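Uncharacterized protein (Sulfolobus solfataricus, PDB 4WWM) is a ubiquitin-related modifier of the Urm1 family that probably becomes conjugated to other proteins and takes part in the archaeal proteasome pathway. Local coordinates at residues Leu47-Asp59 against Leu68-Asn80. Residues are numbered along the deposited sequence; the frame is centred on the assembly and turned at random. Where two conformers were deposited one is given.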
loop_
_atom_site.group_PDB
_atom_site.type_symbol
_atom_site.label_atom_id
_atom_site.label_comp_id
_atom_site.label_asym_id
_atom_site.label_seq_id
_atom_site.Cartn_x
_atom_site.Cartn_y
_atom_site.Cartn_z
ATOM N N LEU A 47 1.514 -2.761 -9.465
ATOM C CA LEU A 47 1.432 -3.682 -8.336
ATOM C C LEU A 47 1.765 -5.102 -8.757
ATOM O O LEU A 47 1.355 -5.554 -9.824
ATOM C CB LEU A 47 0.034 -3.657 -7.718
ATOM C CG LEU A 47 -0.238 -2.662 -6.594
ATOM C CD1 LEU A 47 -1.721 -2.670 -6.282
ATOM C CD2 LEU A 47 0.572 -3.004 -5.355
ATOM N N LYS A 48 2.514 -5.808 -7.918
ATOM C CA LYS A 48 2.812 -7.207 -8.189
ATOM C C LYS A 48 1.565 -8.042 -7.948
ATOM O O LYS A 48 0.651 -7.620 -7.238
ATOM C CB LYS A 48 3.956 -7.708 -7.313
ATOM C CG LYS A 48 5.305 -7.097 -7.635
ATOM C CD LYS A 48 6.394 -7.726 -6.787
ATOM C CE LYS A 48 7.731 -7.044 -6.993
ATOM N NZ LYS A 48 8.809 -7.731 -6.235
ATOM N N SER A 49 1.520 -9.225 -8.544
ATOM C CA SER A 49 0.406 -10.130 -8.311
ATOM C C SER A 49 0.489 -10.664 -6.886
ATOM O O SER A 49 1.556 -10.662 -6.273
ATOM C CB SER A 49 0.414 -11.280 -9.319
ATOM O OG SER A 49 1.535 -12.121 -9.129
ATOM N N GLY A 50 -0.646 -11.103 -6.357
ATOM C CA GLY A 50 -0.691 -11.641 -5.013
ATOM C C GLY A 50 -0.660 -10.557 -3.954
ATOM O O GLY A 50 -0.466 -10.854 -2.779
ATOM N N ILE A 51 -0.835 -9.304 -4.372
ATOM C CA ILE A 51 -0.961 -8.185 -3.441
ATOM C C ILE A 51 -2.289 -7.470 -3.641
ATOM O O ILE A 51 -2.612 -7.031 -4.745
ATOM C CB ILE A 51 0.173 -7.159 -3.604
ATOM C CG1 ILE A 51 1.532 -7.828 -3.391
ATOM C CG2 ILE A 51 -0.011 -6.000 -2.613
ATOM C CD1 ILE A 51 2.699 -6.936 -3.704
ATOM N N LEU A 52 -3.045 -7.348 -2.556
ATOM C CA LEU A 52 -4.304 -6.616 -2.563
ATOM C C LEU A 52 -4.175 -5.390 -1.680
ATOM O O LEU A 52 -3.412 -5.399 -0.710
ATOM C CB LEU A 52 -5.443 -7.504 -2.071
ATOM C CG LEU A 52 -5.593 -8.832 -2.811
ATOM C CD1 LEU A 52 -6.682 -9.655 -2.165
ATOM C CD2 LEU A 52 -5.894 -8.601 -4.284
ATOM N N ILE A 53 -4.914 -4.339 -2.020
ATOM C CA ILE A 53 -4.920 -3.126 -1.215
ATOM C C ILE A 53 -6.344 -2.761 -0.831
ATOM O O ILE A 53 -7.224 -2.647 -1.687
ATOM C CB ILE A 53 -4.267 -1.942 -1.951
ATOM C CG1 ILE A 53 -2.836 -2.301 -2.359
ATOM C CG2 ILE A 53 -4.279 -0.695 -1.066
ATOM C CD1 ILE A 53 -2.106 -1.192 -3.086
ATOM N N LEU A 54 -6.558 -2.591 0.469
ATOM C CA LEU A 54 -7.823 -2.098 0.986
ATOM C C LEU A 54 -7.649 -0.658 1.438
ATOM O O LEU A 54 -6.655 -0.316 2.078
ATOM C CB LEU A 54 -8.317 -2.961 2.149
ATOM C CG LEU A 54 -8.559 -4.441 1.851
ATOM C CD1 LEU A 54 -9.063 -5.153 3.098
ATOM C CD2 LEU A 54 -9.536 -4.618 0.698
ATOM N N ILE A 55 -8.610 0.182 1.078
ATOM C CA ILE A 55 -8.691 1.533 1.605
ATOM C C ILE A 55 -9.956 1.610 2.448
ATOM O O ILE A 55 -11.063 1.503 1.922
ATOM C CB ILE A 55 -8.719 2.590 0.489
ATOM C CG1 ILE A 55 -7.457 2.473 -0.373
ATOM C CG2 ILE A 55 -8.828 3.987 1.086
ATOM C CD1 ILE A 55 -7.458 3.342 -1.620
ATOM N N ASN A 56 -9.779 1.773 3.755
ATOM C CA ASN A 56 -10.891 1.746 4.699
ATOM C C ASN A 56 -11.749 0.496 4.517
ATOM O O ASN A 56 -12.975 0.560 4.570
ATOM C CB ASN A 56 -11.748 3.004 4.552
ATOM C CG ASN A 56 -10.966 4.275 4.831
ATOM O OD1 ASN A 56 -10.076 4.295 5.679
ATOM N ND2 ASN A 56 -11.292 5.343 4.112
ATOM N N GLY A 57 -11.088 -0.633 4.280
ATOM C CA GLY A 57 -11.756 -1.922 4.235
ATOM C C GLY A 57 -12.290 -2.324 2.872
ATOM O O GLY A 57 -12.824 -3.426 2.721
ATOM N N LYS A 58 -12.145 -1.444 1.882
ATOM C CA LYS A 58 -12.673 -1.688 0.539
ATOM C C LYS A 58 -11.559 -1.747 -0.503
ATOM O O LYS A 58 -10.554 -1.048 -0.386
ATOM C CB LYS A 58 -13.678 -0.597 0.156
ATOM C CG LYS A 58 -14.879 -0.497 1.085
ATOM C CD LYS A 58 -15.767 0.677 0.702
ATOM C CE LYS A 58 -16.951 0.820 1.643
ATOM N NZ LYS A 58 -17.857 1.927 1.225
ATOM N N ASP A 59 -11.752 -2.574 -1.527
ATOM C CA ASP A 59 -10.768 -2.734 -2.596
ATOM C C ASP A 59 -10.398 -1.399 -3.246
ATOM O O ASP A 59 -11.268 -0.608 -3.615
ATOM C CB ASP A 59 -11.295 -3.697 -3.660
ATOM C CG ASP A 59 -10.239 -4.061 -4.685
ATOM O OD1 ASP A 59 -10.112 -3.331 -5.688
ATOM O OD2 ASP A 59 -9.535 -5.072 -4.487
ATOM N N LEU A 68 -6.811 10.726 -1.425
ATOM C CA LEU A 68 -6.865 10.076 -0.128
ATOM C C LEU A 68 -7.022 11.140 0.951
ATOM O O LEU A 68 -6.475 12.237 0.836
ATOM C CB LEU A 68 -5.607 9.241 0.120
ATOM C CG LEU A 68 -5.340 8.097 -0.859
ATOM C CD1 LEU A 68 -3.926 7.583 -0.687
ATOM C CD2 LEU A 68 -6.342 6.979 -0.647
ATOM N N ASN A 69 -7.786 10.819 1.987
ATOM C CA ASN A 69 -7.918 11.703 3.134
ATOM C C ASN A 69 -6.930 11.281 4.213
ATOM O O ASN A 69 -6.594 10.104 4.327
ATOM C CB ASN A 69 -9.351 11.689 3.656
ATOM C CG ASN A 69 -10.347 12.183 2.621
ATOM O OD1 ASN A 69 -10.015 13.012 1.770
ATOM N ND2 ASN A 69 -11.569 11.670 2.683
ATOM N N ASP A 70 -6.460 12.252 4.988
ATOM C CA ASP A 70 -5.400 12.029 5.969
ATOM C C ASP A 70 -5.692 10.881 6.933
ATOM O O ASP A 70 -4.766 10.244 7.437
ATOM C CB ASP A 70 -5.155 13.311 6.771
ATOM C CG ASP A 70 -4.322 14.328 6.012
ATOM O OD1 ASP A 70 -4.093 14.135 4.797
ATOM O OD2 ASP A 70 -3.899 15.327 6.632
ATOM N N ASN A 71 -6.971 10.621 7.187
ATOM C CA ASN A 71 -7.366 9.597 8.150
ATOM C C ASN A 71 -7.713 8.253 7.503
ATOM O O ASN A 71 -8.234 7.359 8.167
ATOM C CB ASN A 71 -8.553 10.092 8.978
ATOM C CG ASN A 71 -8.203 11.294 9.842
ATOM O OD1 ASN A 71 -7.028 11.588 10.075
ATOM N ND2 ASN A 71 -9.224 11.990 10.327
ATOM N N ASP A 72 -7.427 8.104 6.213
ATOM C CA ASP A 72 -7.677 6.836 5.530
ATOM C C ASP A 72 -6.722 5.753 6.017
ATOM O O ASP A 72 -5.568 6.027 6.341
ATOM C CB ASP A 72 -7.540 6.991 4.013
ATOM C CG ASP A 72 -8.732 7.687 3.378
ATOM O OD1 ASP A 72 -9.816 7.728 4.000
ATOM O OD2 ASP A 72 -8.583 8.183 2.240
ATOM N N ILE A 73 -7.220 4.521 6.058
ATOM C CA ILE A 73 -6.419 3.371 6.446
ATOM C C ILE A 73 -6.187 2.478 5.235
ATOM O O ILE A 73 -7.132 1.944 4.653
ATOM C CB ILE A 73 -7.095 2.562 7.567
ATOM C CG1 ILE A 73 -7.312 3.451 8.797
ATOM C CG2 ILE A 73 -6.246 1.343 7.925
ATOM C CD1 ILE A 73 -8.116 2.796 9.903
ATOM N N ILE A 74 -4.918 2.330 4.867
ATOM C CA ILE A 74 -4.524 1.532 3.714
ATOM C C ILE A 74 -3.905 0.214 4.168
ATOM O O ILE A 74 -2.844 0.206 4.783
ATOM C CB ILE A 74 -3.514 2.291 2.831
ATOM C CG1 ILE A 74 -4.119 3.618 2.363
ATOM C CG2 ILE A 74 -3.106 1.435 1.638
ATOM C CD1 ILE A 74 -3.123 4.553 1.708
ATOM N N GLU A 75 -4.562 -0.898 3.856
ATOM C CA GLU A 75 -4.042 -2.216 4.213
ATOM C C GLU A 75 -3.444 -2.885 2.987
ATOM O O GLU A 75 -4.109 -3.010 1.961
ATOM C CB GLU A 75 -5.141 -3.104 4.801
ATOM C CG GLU A 75 -5.744 -2.587 6.092
ATOM C CD GLU A 75 -6.878 -3.462 6.582
ATOM O OE1 GLU A 75 -6.645 -4.669 6.796
ATOM O OE2 GLU A 75 -8.002 -2.945 6.744
ATOM N N ILE A 76 -2.187 -3.307 3.097
ATOM C CA ILE A 76 -1.522 -4.022 2.015
ATOM C C ILE A 76 -1.416 -5.491 2.411
ATOM O O ILE A 76 -0.741 -5.841 3.381
ATOM C CB ILE A 76 -0.136 -3.431 1.704
ATOM C CG1 ILE A 76 -0.253 -1.919 1.486
ATOM C CG2 ILE A 76 0.452 -4.095 0.463
ATOM C CD1 ILE A 76 1.069 -1.218 1.303
ATOM N N ILE A 77 -2.103 -6.337 1.649
ATOM C CA ILE A 77 -2.313 -7.733 2.013
ATOM C C ILE A 77 -1.792 -8.683 0.938
ATOM O O ILE A 77 -2.258 -8.643 -0.203
ATOM C CB ILE A 77 -3.811 -8.025 2.236
ATOM C CG1 ILE A 77 -4.398 -7.038 3.250
ATOM C CG2 ILE A 77 -4.012 -9.465 2.701
ATOM C CD1 ILE A 77 -5.905 -7.108 3.384
ATOM N N PRO A 78 -0.833 -9.554 1.295
ATOM C CA PRO A 78 -0.409 -10.567 0.326
ATOM C C PRO A 78 -1.335 -11.787 0.322
ATOM O O PRO A 78 -1.841 -12.165 1.378
ATOM C CB PRO A 78 0.993 -10.939 0.805
ATOM C CG PRO A 78 0.934 -10.745 2.275
ATOM C CD PRO A 78 -0.012 -9.595 2.521
ATOM N N ILE A 79 -1.562 -12.372 -0.852
ATOM C CA ILE A 79 -2.370 -13.586 -0.970
ATOM C C ILE A 79 -1.665 -14.632 -1.827
ATOM O O ILE A 79 -0.765 -14.306 -2.599
ATOM C CB ILE A 79 -3.750 -13.293 -1.586
ATOM C CG1 ILE A 79 -3.592 -12.602 -2.943
ATOM C CG2 ILE A 79 -4.570 -12.428 -0.649
ATOM C CD1 ILE A 79 -4.836 -12.632 -3.784
ATOM N N ASN A 80 -2.086 -15.886 -1.691
ATOM C CA ASN A 80 -1.531 -16.972 -2.492
ATOM C C ASN A 80 -2.167 -17.031 -3.877
ATOM O O ASN A 80 -2.985 -17.905 -4.160
ATOM C CB ASN A 80 -1.716 -18.308 -1.772
ATOM C CG ASN A 80 -0.962 -18.369 -0.461
ATOM O OD1 ASN A 80 -1.560 -18.499 0.607
ATOM N ND2 ASN A 80 0.359 -18.269 -0.535
HETATM O O HOH W 1 -8.274 -0.630 4.987
#
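The carbonyl O of Ile73 accepts from the backbone N of Asn56 at 2.8 Å in an almost straight bond (172°), and a water that takes the N-H of Gly57 lies within hydrogen-bonding distance of it and of Glu75 OE2. The side chain of Asn56 carries the pairing beyond the end of strand 51-55. With CG held beside its own backbone N (chi1 -61°), its OD1 accepts from Ile73 N at 2.9 Å, the donor lying off the amide plane, while ND2 donates a hydrogen bond to Asp72 OD1 at 2.8 Å. That carboxylate oxygen is met from above its plane, the amide and carboxylate planes standing 71° apart. OD2 of Asp72 takes the backbone N of Asn69, bracing the type I turn that leads into strand 73-78. Were Asp72 replaced by an alanine, Asn56 ND2 and Asn69 N would probably lose these acceptors and the Asn56 amide would turn more easily. Strands 51-55 and 73-78 run antiparallel, their backbone bonds beginning where Ile79 N meets Gly50 O and continuing through the hydrogen-bonded pairs Leu52 with Ile77 and Leu54 with Glu75. On one face, Ile51 and Ile76 lie side by side with their CG2 methyls 3.6 Å apart, and Ile53 and Ile74 repeat this; helix 26-33 packs there through Leu30 and Val29. The other face carries Leu54 CD1 against Ile77 CD1 (3.7 Å), and Leu52 crossing Ile79 at about a right angle. Strand 73-78, flanked by 3-6 and 51-55, is thus the central strand of a mixed sheet packed on a helix, the beta-grasp fold of ubiquitin and its MoaD-like relatives.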